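Local coordinates for sorting nexin-21 (Mus musculus, PDB 4YMR), which binds membranes enriched in phosphatidylinositol 3-phosphate and phosphatidylinositol 4,5-bisphosphate, and may take part in several stages of intracellular trafficking, at residues P53-H64 with A73-L84. Residues are numbered along the deposited sequence; the frame is centred on the assembly and turned at random.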
loop_
_atom_site.group_PDB
_atom_site.type_symbol
_atom_site.label_atom_id
_atom_site.label_comp_id
_atom_site.label_asym_id
_atom_site.label_seq_id
_atom_site.Cartn_x
_atom_site.Cartn_y
_atom_site.Cartn_z
ATOM N N PRO A 53 -4.348 -5.196 3.039
ATOM C CA PRO A 53 -5.084 -5.529 4.262
ATOM C C PRO A 53 -6.285 -4.613 4.465
ATOM O O PRO A 53 -7.379 -5.091 4.720
ATOM C CB PRO A 53 -4.039 -5.320 5.360
ATOM C CG PRO A 53 -2.772 -5.605 4.688
ATOM C CD PRO A 53 -2.913 -5.026 3.320
ATOM N N LEU A 54 -6.076 -3.314 4.313
ATOM C CA LEU A 54 -7.141 -2.339 4.432
ATOM C C LEU A 54 -8.287 -2.578 3.452
ATOM O O LEU A 54 -9.454 -2.436 3.819
ATOM C CB LEU A 54 -6.572 -0.920 4.305
ATOM C CG LEU A 54 -5.726 -0.511 5.515
ATOM C CD1 LEU A 54 -5.110 0.860 5.282
ATOM C CD2 LEU A 54 -6.584 -0.489 6.769
ATOM N N LEU A 55 -7.955 -2.942 2.213
ATOM C CA LEU A 55 -8.977 -3.271 1.222
ATOM C C LEU A 55 -9.784 -4.502 1.655
ATOM O O LEU A 55 -11.006 -4.557 1.501
ATOM C CB LEU A 55 -8.362 -3.520 -0.155
ATOM C CG LEU A 55 -9.426 -3.710 -1.238
ATOM C CD1 LEU A 55 -9.776 -2.363 -1.843
ATOM C CD2 LEU A 55 -8.965 -4.666 -2.304
ATOM N N THR A 56 -9.077 -5.492 2.190
ATOM C CA THR A 56 -9.697 -6.685 2.718
ATOM C C THR A 56 -10.668 -6.378 3.855
ATOM O O THR A 56 -11.800 -6.850 3.860
ATOM C CB THR A 56 -8.635 -7.654 3.228
ATOM O OG1 THR A 56 -7.656 -7.858 2.207
ATOM C CG2 THR A 56 -9.269 -8.966 3.622
ATOM N N LEU A 57 -10.211 -5.594 4.822
ATOM C CA LEU A 57 -11.049 -5.186 5.947
ATOM C C LEU A 57 -12.235 -4.333 5.494
ATOM O O LEU A 57 -13.338 -4.409 6.052
ATOM C CB LEU A 57 -10.212 -4.422 6.961
ATOM C CG LEU A 57 -9.214 -5.268 7.739
ATOM C CD1 LEU A 57 -8.218 -4.377 8.459
ATOM C CD2 LEU A 57 -9.946 -6.150 8.715
ATOM N N ALA A 58 -12.018 -3.520 4.476
ATOM C CA ALA A 58 -13.143 -2.769 3.940
ATOM C C ALA A 58 -14.184 -3.746 3.345
ATOM O O ALA A 58 -15.386 -3.544 3.499
ATOM C CB ALA A 58 -12.681 -1.711 2.919
ATOM N N GLY A 59 -13.710 -4.808 2.693
ATOM C CA GLY A 59 -14.585 -5.806 2.107
ATOM C C GLY A 59 -15.405 -6.487 3.179
ATOM O O GLY A 59 -16.640 -6.577 3.085
ATOM N N LEU A 60 -14.710 -6.951 4.214
ATOM C CA LEU A 60 -15.351 -7.557 5.379
ATOM C C LEU A 60 -16.375 -6.628 6.056
ATOM O O LEU A 60 -17.503 -7.032 6.325
ATOM C CB LEU A 60 -14.291 -8.024 6.379
ATOM C CG LEU A 60 -13.386 -9.180 5.932
ATOM C CD1 LEU A 60 -12.332 -9.475 6.984
ATOM C CD2 LEU A 60 -14.224 -10.434 5.639
ATOM N N ALA A 61 -15.981 -5.386 6.317
ATOM C CA ALA A 61 -16.851 -4.450 7.021
ATOM C C ALA A 61 -18.152 -4.192 6.252
ATOM O O ALA A 61 -19.231 -4.195 6.832
ATOM C CB ALA A 61 -16.114 -3.143 7.306
ATOM N N VAL A 62 -18.032 -3.996 4.944
ATOM C CA VAL A 62 -19.185 -3.807 4.069
ATOM C C VAL A 62 -20.119 -5.003 4.042
ATOM O O VAL A 62 -21.345 -4.857 4.190
ATOM C CB VAL A 62 -18.744 -3.421 2.632
ATOM C CG1 VAL A 62 -19.908 -3.480 1.671
ATOM C CG2 VAL A 62 -18.166 -2.023 2.648
ATOM N N CYS A 63 -19.530 -6.187 3.880
ATOM C CA CYS A 63 -20.310 -7.402 3.793
ATOM C C CYS A 63 -20.974 -7.700 5.132
ATOM O O CYS A 63 -22.156 -8.031 5.176
ATOM C CB CYS A 63 -19.471 -8.589 3.297
ATOM S SG CYS A 63 -18.993 -8.485 1.564
ATOM N N HIS A 64 -20.229 -7.574 6.222
ATOM C CA HIS A 64 -20.848 -7.748 7.528
ATOM C C HIS A 64 -22.011 -6.768 7.738
ATOM O O HIS A 64 -23.068 -7.175 8.196
ATOM C CB HIS A 64 -19.813 -7.717 8.653
ATOM C CG HIS A 64 -19.048 -8.999 8.783
ATOM N ND1 HIS A 64 -17.683 -9.035 8.992
ATOM C CD2 HIS A 64 -19.455 -10.289 8.726
ATOM C CE1 HIS A 64 -17.286 -10.300 9.068
ATOM N NE2 HIS A 64 -18.342 -11.077 8.904
ATOM N N ALA A 73 -18.712 -5.987 11.712
ATOM C CA ALA A 73 -18.292 -4.837 10.916
ATOM C C ALA A 73 -17.519 -3.850 11.769
ATOM O O ALA A 73 -16.539 -3.276 11.320
ATOM C CB ALA A 73 -19.496 -4.155 10.253
ATOM N N ARG A 74 -17.952 -3.664 13.011
ATOM C CA ARG A 74 -17.261 -2.745 13.906
ATOM C C ARG A 74 -15.867 -3.279 14.297
ATOM O O ARG A 74 -14.903 -2.514 14.387
ATOM C CB ARG A 74 -18.113 -2.419 15.132
ATOM C CG ARG A 74 -17.487 -1.370 16.059
ATOM C CD ARG A 74 -18.472 -0.822 17.090
ATOM N NE ARG A 74 -17.872 0.272 17.853
ATOM C CZ ARG A 74 -17.082 0.103 18.902
ATOM N NH1 ARG A 74 -16.816 -1.121 19.327
ATOM N NH2 ARG A 74 -16.566 1.151 19.531
ATOM N N ALA A 75 -15.759 -4.587 14.516
ATOM C CA ALA A 75 -14.449 -5.214 14.745
ATOM C C ALA A 75 -13.489 -4.940 13.569
ATOM O O ALA A 75 -12.331 -4.601 13.778
ATOM C CB ALA A 75 -14.600 -6.717 14.984
ATOM N N CYS A 76 -13.985 -5.068 12.337
ATOM C CA CYS A 76 -13.174 -4.803 11.153
ATOM C C CYS A 76 -12.649 -3.382 11.115
ATOM O O CYS A 76 -11.478 -3.163 10.794
ATOM C CB CYS A 76 -13.952 -5.130 9.871
ATOM S SG CYS A 76 -14.229 -6.902 9.671
ATOM N N SER A 77 -13.519 -2.427 11.442
ATOM C CA SER A 77 -13.151 -1.014 11.521
ATOM C C SER A 77 -12.092 -0.747 12.561
ATOM O O SER A 77 -11.196 0.053 12.332
ATOM C CB SER A 77 -14.371 -0.154 11.854
ATOM O OG SER A 77 -15.246 -0.124 10.755
ATOM N N GLU A 78 -12.219 -1.400 13.715
ATOM C CA GLU A 78 -11.223 -1.257 14.766
ATOM C C GLU A 78 -9.849 -1.730 14.271
ATOM O O GLU A 78 -8.849 -1.019 14.419
ATOM C CB GLU A 78 -11.638 -1.983 16.066
ATOM C CG GLU A 78 -10.615 -1.837 17.202
ATOM C CD GLU A 78 -10.342 -0.376 17.602
ATOM O OE1 GLU A 78 -11.293 0.437 17.587
ATOM O OE2 GLU A 78 -9.179 -0.037 17.935
ATOM N N LYS A 79 -9.812 -2.922 13.682
ATOM C CA LYS A 79 -8.566 -3.476 13.175
ATOM C C LYS A 79 -7.926 -2.500 12.186
ATOM O O LYS A 79 -6.725 -2.238 12.241
ATOM C CB LYS A 79 -8.798 -4.853 12.543
ATOM C CG LYS A 79 -7.509 -5.579 12.197
ATOM C CD LYS A 79 -6.537 -5.554 13.373
ATOM C CE LYS A 79 -5.165 -6.083 12.970
ATOM N NZ LYS A 79 -4.133 -5.853 14.024
ATOM N N ALA A 80 -8.755 -1.930 11.317
ATOM C CA ALA A 80 -8.279 -1.022 10.288
ATOM C C ALA A 80 -7.663 0.228 10.900
ATOM O O ALA A 80 -6.584 0.654 10.509
ATOM C CB ALA A 80 -9.420 -0.653 9.334
ATOM N N LEU A 81 -8.364 0.813 11.862
ATOM C CA LEU A 81 -7.919 2.050 12.494
ATOM C C LEU A 81 -6.622 1.845 13.266
ATOM O O LEU A 81 -5.779 2.735 13.295
ATOM C CB LEU A 81 -9.030 2.637 13.370
ATOM C CG LEU A 81 -10.241 3.114 12.562
ATOM C CD1 LEU A 81 -11.412 3.475 13.453
ATOM C CD2 LEU A 81 -9.825 4.296 11.694
ATOM N N GLN A 82 -6.461 0.671 13.880
ATOM C CA GLN A 82 -5.172 0.277 14.449
ATOM C C GLN A 82 -4.067 0.273 13.405
ATOM O O GLN A 82 -3.043 0.930 13.581
ATOM C CB GLN A 82 -5.252 -1.101 15.091
ATOM C CG GLN A 82 -6.039 -1.170 16.363
ATOM C CD GLN A 82 -6.199 -2.594 16.839
ATOM O OE1 GLN A 82 -5.468 -3.490 16.394
ATOM N NE2 GLN A 82 -7.172 -2.823 17.746
ATOM N N LEU A 83 -4.260 -0.479 12.325
ATOM C CA LEU A 83 -3.268 -0.477 11.248
ATOM C C LEU A 83 -2.957 0.952 10.773
ATOM O O LEU A 83 -1.797 1.324 10.653
ATOM C CB LEU A 83 -3.706 -1.363 10.072
ATOM C CG LEU A 83 -3.777 -2.873 10.308
ATOM C CD1 LEU A 83 -4.284 -3.589 9.060
ATOM C CD2 LEU A 83 -2.433 -3.433 10.734
ATOM N N LEU A 84 -4.001 1.746 10.525
ATOM C CA LEU A 84 -3.838 3.128 10.070
ATOM C C LEU A 84 -3.126 4.005 11.100
ATOM O O LEU A 84 -2.402 4.924 10.748
ATOM C CB LEU A 84 -5.191 3.756 9.708
ATOM C CG LEU A 84 -5.824 3.242 8.419
ATOM C CD1 LEU A 84 -7.317 3.579 8.354
ATOM C CD2 LEU A 84 -5.073 3.805 7.221
#
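An antiparallel helical hairpin of the tetratricopeptide repeat (TPR) domain brings A61 and L57 of helix 52-66 against A73 and C76 of helix 70-85, the segment axes at 160° and 8.1 Å apart at their closest. The helices draw together where small residues meet: CA of A61 lies 4.2 Å from CA of A73, whose small CB rests 3.4 Å from A61 O. Knobs-into-holes packing fills the middle. C76 sits among L57, L60, A61 and H64; with SG anti to its carbonyl carbon (chi1 -69°), the compact thiol reaches L60 CB at 3.5 Å and also meets the H64 imidazole at its edge, 5.2 Å from the ring centroid. In return, L57 is a knob among C76, K79, A80 and L83, its CD1 lying 3.8 Å from A80 N, while the aliphatic CG of K79 closes one wall of the hole and its ammonium end leads away. Toward L54 the helices spread, and its long side chain spans the wider gap, CD2 going to A80 CB at 3.8 Å and CD1 to L84 CD2 at 3.5 Å. Beyond L57 and L60, W38 and W34 of helix 27-43 continue the apolar core, and H90 of the second subunit of this domain-swapped assembly packs on L54. Such close packing between successive antiparallel helices is typical of TPR-type helical arrays.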